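Long-range contacts in elicitor protein Hrip2 (Magnaporthe oryzae, PDB 5FID), which acts as a protein elicitor, probably secreted by the fungus and able to provoke defence responses in plants: residues Y17-P22 with K57-P62; G76-S81 with Q102-A107. The protein carries 1 engineered substitution. One frame throughout, in Å; residues are numbered along the deposited sequence.

Contact 1: residues Y17-P22 with K57-P62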
loop_
_atom_site.group_PDB
_atom_site.type_symbol
_atom_site.label_atom_id
_atom_site.label_comp_id
_atom_site.label_asym_id
_atom_site.label_seq_id
_atom_site.Cartn_x
_atom_site.Cartn_y
_atom_site.Cartn_z
ATOM N N TYR A 17 -17.499 2.481 19.591
ATOM C CA TYR A 17 -16.379 2.800 20.468
ATOM C C TYR A 17 -15.092 2.725 19.671
ATOM O O TYR A 17 -14.896 1.795 18.888
ATOM C CB TYR A 17 -16.350 1.844 21.665
ATOM C CG TYR A 17 -17.630 1.921 22.455
ATOM C CD1 TYR A 17 -17.749 2.768 23.542
ATOM C CD2 TYR A 17 -18.741 1.183 22.078
ATOM C CE1 TYR A 17 -18.950 2.858 24.258
ATOM C CE2 TYR A 17 -19.932 1.263 22.787
ATOM C CZ TYR A 17 -20.030 2.098 23.868
ATOM O OH TYR A 17 -21.231 2.170 24.556
ATOM N N VAL A 18 -14.233 3.724 19.850
ATOM C CA VAL A 18 -13.011 3.830 19.069
ATOM C C VAL A 18 -11.840 4.069 20.008
ATOM O O VAL A 18 -11.963 4.832 20.964
ATOM C CB VAL A 18 -13.111 5.010 18.071
ATOM C CG1 VAL A 18 -11.827 5.140 17.251
ATOM C CG2 VAL A 18 -14.295 4.820 17.138
ATOM N N GLN A 19 -10.714 3.401 19.761
ATOM C CA GLN A 19 -9.504 3.654 20.545
ATOM C C GLN A 19 -8.242 3.339 19.739
ATOM O O GLN A 19 -8.193 2.355 18.978
ATOM C CB GLN A 19 -9.512 2.867 21.864
ATOM C CG GLN A 19 -8.448 3.312 22.857
ATOM C CD GLN A 19 -8.562 2.608 24.198
ATOM O OE1 GLN A 19 -9.195 1.556 24.307
ATOM N NE2 GLN A 19 -7.954 3.198 25.238
ATOM N N SER A 20 -7.226 4.183 19.905
ATOM C CA SER A 20 -5.981 4.063 19.147
ATOM C C SER A 20 -4.871 3.438 19.979
ATOM O O SER A 20 -4.675 3.790 21.150
ATOM C CB SER A 20 -5.530 5.436 18.635
ATOM O OG SER A 20 -4.442 5.307 17.726
ATOM N N PHE A 21 -4.149 2.509 19.360
ATOM C CA PHE A 21 -3.110 1.741 20.029
ATOM C C PHE A 21 -1.800 1.918 19.280
ATOM O O PHE A 21 -1.534 1.189 18.319
ATOM C CB PHE A 21 -3.507 0.262 20.040
ATOM C CG PHE A 21 -4.745 -0.011 20.830
ATOM C CD1 PHE A 21 -5.996 0.272 20.305
ATOM C CD2 PHE A 21 -4.662 -0.524 22.111
ATOM C CE1 PHE A 21 -7.140 0.055 21.041
ATOM C CE2 PHE A 21 -5.805 -0.757 22.846
ATOM C CZ PHE A 21 -7.045 -0.471 22.312
ATOM N N PRO A 22 -0.979 2.891 19.719
ATOM C CA PRO A 22 0.263 3.270 19.040
ATOM C C PRO A 22 1.202 2.087 18.815
ATOM O O PRO A 22 1.368 1.257 19.718
ATOM C CB PRO A 22 0.900 4.264 20.011
ATOM C CG PRO A 22 -0.257 4.858 20.753
ATOM C CD PRO A 22 -1.238 3.723 20.909
ATOM N N LYS A 57 -17.914 -1.308 24.359
ATOM C CA LYS A 57 -16.885 -0.562 25.062
ATOM C C LYS A 57 -15.656 -1.414 25.357
ATOM O O LYS A 57 -14.556 -0.894 25.522
ATOM C CB LYS A 57 -17.449 0.018 26.360
ATOM C CG LYS A 57 -16.727 1.267 26.796
ATOM C CD LYS A 57 -17.437 1.966 27.940
ATOM C CE LYS A 57 -16.766 3.305 28.235
ATOM N NZ LYS A 57 -17.445 4.054 29.333
ATOM N N THR A 58 -15.837 -2.728 25.414
ATOM C CA THR A 58 -14.706 -3.618 25.630
ATOM C C THR A 58 -13.918 -3.881 24.346
ATOM O O THR A 58 -12.910 -4.586 24.380
ATOM C CB THR A 58 -15.142 -4.956 26.242
ATOM O OG1 THR A 58 -16.163 -5.537 25.424
ATOM C CG2 THR A 58 -15.690 -4.738 27.643
ATOM N N LEU A 59 -14.394 -3.328 23.227
ATOM C CA LEU A 59 -13.707 -3.427 21.931
ATOM C C LEU A 59 -13.584 -4.875 21.450
ATOM O O LEU A 59 -12.578 -5.268 20.842
ATOM C CB LEU A 59 -12.329 -2.746 21.981
ATOM C CG LEU A 59 -12.305 -1.271 22.388
ATOM C CD1 LEU A 59 -10.877 -0.746 22.465
ATOM C CD2 LEU A 59 -13.106 -0.451 21.403
ATOM N N THR A 60 -14.619 -5.671 21.716
ATOM C CA THR A 60 -14.603 -7.087 21.352
ATOM C C THR A 60 -14.802 -7.266 19.850
ATOM O O THR A 60 -15.657 -6.616 19.249
ATOM C CB THR A 60 -15.680 -7.874 22.110
ATOM O OG1 THR A 60 -15.377 -7.847 23.509
ATOM C CG2 THR A 60 -15.712 -9.314 21.646
ATOM N N SER A 61 -13.999 -8.145 19.257
ATOM C CA SER A 61 -14.053 -8.428 17.818
ATOM C C SER A 61 -14.158 -7.163 16.975
ATOM O O SER A 61 -15.114 -6.998 16.210
ATOM C CB SER A 61 -15.213 -9.372 17.505
ATOM O OG SER A 61 -15.026 -10.606 18.182
ATOM N N PRO A 62 -13.163 -6.265 17.100
ATOM C CA PRO A 62 -13.282 -4.969 16.434
ATOM C C PRO A 62 -12.785 -4.992 14.993
ATOM O O PRO A 62 -11.950 -5.815 14.594
ATOM C CB PRO A 62 -12.329 -4.098 17.240
ATOM C CG PRO A 62 -11.204 -5.058 17.572
ATOM C CD PRO A 62 -11.860 -6.410 17.776
#
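Lys57 and Leu59, in the connection of the β-hairpin formed by strands 49-54 and 63-69, lie against strand 16-22, the neighbour of 49-54 in the six-stranded antiparallel sheet. The first interaction is CH-pi. Lys57 CB sits over a face of the Tyr17 ring, 4.0 Å from its centroid and 18° off the normal. The Lys57 backbone N lies over the same face, also offset from the centre, 3.5 Å from Tyr17 CD2. Because Lys57 CG is anti to its own backbone N (chi1 -153°), it lies just beyond the CD1-CE1 side of the Tyr17 ring, 3.7 Å from both atoms; the extended chain then carries the ammonium away from the strand.

The remaining contacts are van der Waals and belong to Leu59. Its two methyls divide the work: CD2 rests near the Tyr17 carbonyl and CB, while CD1 meets Phe21 tip to tip, 3.8 Å from Phe21 CZ at the edge and in the plane of the ring. Phe21 is also in a cation-pi pair with Lys52. Gln19 crosses Leu59 at about a right angle, its amide nitrogen held by Gly29 O, and its OE1 lies 3.4 Å from Leu59 CD1.

Contact 2: residues G76-S81 with Q102-A107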
loop_
_atom_site.group_PDB
_atom_site.type_symbol
_atom_site.label_atom_id
_atom_site.label_comp_id
_atom_site.label_asym_id
_atom_site.label_seq_id
_atom_site.Cartn_x
_atom_site.Cartn_y
_atom_site.Cartn_z
ATOM N N GLY A 76 2.227 7.874 3.188
ATOM C CA GLY A 76 1.450 7.452 4.339
ATOM C C GLY A 76 0.770 6.154 3.948
ATOM O O GLY A 76 0.371 6.005 2.796
ATOM N N TYR A 77 0.645 5.220 4.887
ATOM C CA TYR A 77 0.071 3.917 4.595
ATOM C C TYR A 77 -1.171 3.715 5.455
ATOM O O TYR A 77 -1.217 4.177 6.589
ATOM C CB TYR A 77 1.110 2.824 4.860
ATOM C CG TYR A 77 2.403 3.011 4.075
ATOM C CD1 TYR A 77 2.478 2.684 2.725
ATOM C CD2 TYR A 77 3.541 3.519 4.681
ATOM C CE1 TYR A 77 3.665 2.852 2.007
ATOM C CE2 TYR A 77 4.718 3.695 3.968
ATOM C CZ TYR A 77 4.775 3.357 2.639
ATOM O OH TYR A 77 5.952 3.530 1.939
ATOM N N TYR A 78 -2.181 3.044 4.912
ATOM C CA TYR A 78 -3.455 2.887 5.609
ATOM C C TYR A 78 -4.083 1.550 5.240
ATOM O O TYR A 78 -4.010 1.110 4.091
ATOM C CB TYR A 78 -4.420 4.039 5.269
ATOM C CG TYR A 78 -4.424 4.360 3.796
ATOM C CD1 TYR A 78 -3.437 5.166 3.247
ATOM C CD2 TYR A 78 -5.391 3.840 2.951
ATOM C CE1 TYR A 78 -3.407 5.445 1.895
ATOM C CE2 TYR A 78 -5.371 4.121 1.600
ATOM C CZ TYR A 78 -4.377 4.920 1.079
ATOM O OH TYR A 78 -4.344 5.193 -0.279
ATOM N N GLU A 79 -4.705 0.912 6.226
ATOM C CA GLU A 79 -5.279 -0.413 6.057
ATOM C C GLU A 79 -6.634 -0.444 6.742
ATOM O O GLU A 79 -6.757 -0.043 7.901
ATOM C CB GLU A 79 -4.364 -1.458 6.697
ATOM C CG GLU A 79 -4.915 -2.890 6.721
ATOM C CD GLU A 79 -3.956 -3.881 7.366
ATOM O OE1 GLU A 79 -2.997 -3.444 8.049
ATOM O OE2 GLU A 79 -4.155 -5.113 7.194
ATOM N N LEU A 80 -7.647 -0.907 6.021
ATOM C CA LEU A 80 -8.971 -1.119 6.599
ATOM C C LEU A 80 -9.142 -2.618 6.793
ATOM O O LEU A 80 -9.334 -3.349 5.827
ATOM C CB LEU A 80 -10.055 -0.577 5.661
ATOM C CG LEU A 80 -11.499 -0.714 6.158
ATOM C CD1 LEU A 80 -11.703 0.100 7.426
ATOM C CD2 LEU A 80 -12.481 -0.261 5.078
ATOM N N SER A 81 -9.069 -3.081 8.043
ATOM C CA SER A 81 -8.944 -4.519 8.300
ATOM C C SER A 81 -10.104 -5.127 9.068
ATOM O O SER A 81 -10.557 -4.570 10.067
ATOM C CB SER A 81 -7.649 -4.801 9.057
ATOM O OG SER A 81 -7.523 -6.181 9.360
ATOM N N GLN A 102 -5.426 5.059 -4.119
ATOM C CA GLN A 102 -6.389 3.969 -3.963
ATOM C C GLN A 102 -7.068 4.016 -2.586
ATOM O O GLN A 102 -6.405 4.227 -1.563
ATOM C CB GLN A 102 -5.721 2.603 -4.202
ATOM C CG GLN A 102 -6.715 1.463 -4.453
ATOM C CD GLN A 102 -6.171 0.369 -5.367
ATOM O OE1 GLN A 102 -5.145 0.540 -6.030
ATOM N NE2 GLN A 102 -6.865 -0.768 -5.408
ATOM N N ASP A 103 -8.392 3.849 -2.583
ATOM C CA ASP A 103 -9.209 3.928 -1.372
ATOM C C ASP A 103 -9.803 2.565 -1.051
ATOM O O ASP A 103 -9.674 1.612 -1.824
ATOM C CB ASP A 103 -10.395 4.894 -1.575
ATOM C CG ASP A 103 -9.978 6.356 -1.638
ATOM O OD1 ASP A 103 -8.766 6.635 -1.693
ATOM O OD2 ASP A 103 -10.871 7.236 -1.662
ATOM N N PHE A 104 -10.481 2.493 0.088
ATOM C CA PHE A 104 -11.389 1.394 0.373
ATOM C C PHE A 104 -12.800 1.940 0.245
ATOM O O PHE A 104 -13.143 2.959 0.863
ATOM C CB PHE A 104 -11.215 0.901 1.809
ATOM C CG PHE A 104 -9.948 0.128 2.056
ATOM C CD1 PHE A 104 -9.949 -1.262 2.008
ATOM C CD2 PHE A 104 -8.772 0.780 2.385
ATOM C CE1 PHE A 104 -8.794 -1.987 2.264
ATOM C CE2 PHE A 104 -7.612 0.055 2.641
ATOM C CZ PHE A 104 -7.626 -1.328 2.579
ATOM N N ASN A 105 -13.630 1.286 -0.554
ATOM C CA ASN A 105 -15.057 1.570 -0.522
ATOM C C ASN A 105 -15.760 0.227 -0.469
ATOM O O ASN A 105 -16.042 -0.383 -1.497
ATOM C CB ASN A 105 -15.498 2.397 -1.735
ATOM C CG ASN A 105 -16.996 2.651 -1.753
ATOM O OD1 ASN A 105 -17.700 2.371 -0.781
ATOM N ND2 ASN A 105 -17.494 3.187 -2.865
ATOM N N CYS A 106 -16.014 -0.233 0.751
ATOM C CA CYS A 106 -16.492 -1.589 0.979
ATOM C C CYS A 106 -18.005 -1.620 1.102
ATOM O O CYS A 106 -18.585 -1.155 2.091
ATOM C CB CYS A 106 -15.807 -2.202 2.211
ATOM S SG CYS A 106 -13.985 -2.371 2.028
ATOM N N ALA A 107 -18.640 -2.166 0.071
ATOM C CA ALA A 107 -20.088 -2.247 0.008
ATOM C C ALA A 107 -20.595 -3.146 1.122
ATOM O O ALA A 107 -19.835 -3.971 1.648
ATOM C CB ALA A 107 -20.513 -2.792 -1.360
#
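Leu80 and Phe104 form the core of this buried contact, their side chains lying alongside each other and pointing opposite ways. Leu80 CB stands almost exactly over the centre of the phenyl ring, 3.6 Å from the centroid and 7° off its normal, a close CH-pi contact. The Leu80 backbone N lies 3.5 Å from Phe104 CZ. Leu80 CG is anti to the backbone N, and beyond it the CD2 methyl reaches Phe104 CB at 3.7 Å and Cys106 SG at 4.0 Å. At the edge of the phenyl ring, near its plane, comes the carbonyl O of Tyr78.

One polar link joins the segments. Tyr78 OH donates to Gln102 O at 2.6 Å, with a C=O...OH angle of 153° and the hydroxyl in the carbonyl plane; the acceptor in turn lies at the edge of the phenol ring and in its plane. This bond ties strand 76-81 to the loop just before strand 104-106.

Around this first shell, Leu95 touches both Leu80 and Phe104, the Tyr123 ring meets the Phe104 ring at a slant, and Cys106 is fastened to Cys113 by a disulfide. On the other face of strand 76-81, Glu79 hydrogen-bonds to Ser115 and forms a salt bridge with Lys120, and Tyr77 stacks on Tyr77 of the second subunit.

Strands 76-81 and 104-106 belong to different sheets, approach to 9.1 Å between axes and run within 11° of parallel. Inward side chains filling the space between two facing sheets are the hallmark of a β-sandwich, here with the edge strand of the five-stranded sheet laid over the six-stranded one.

How the contacts relate
Contacts 1 and 2 both use the six-stranded antiparallel sheet, at strands separated by two others: 16-22, 49-54, 63-69, 75-81 is the order across it. Their centres are 18 Å apart, on opposite sides of the centre of the chain, and their nearest atoms come to about 5 Å without touching. Strand 63-69 connects them: it continues directly from the loop of contact 1, pairs with strand 75-81, and places Met63 against Leu80 of contact 2. The settings differ. Contact 1 is a surface contact untouched by the second subunit, whereas contact 2 is buried between the two sheets and both its segments, through Tyr77 and Glu79 and through Gln102, reach the second subunit.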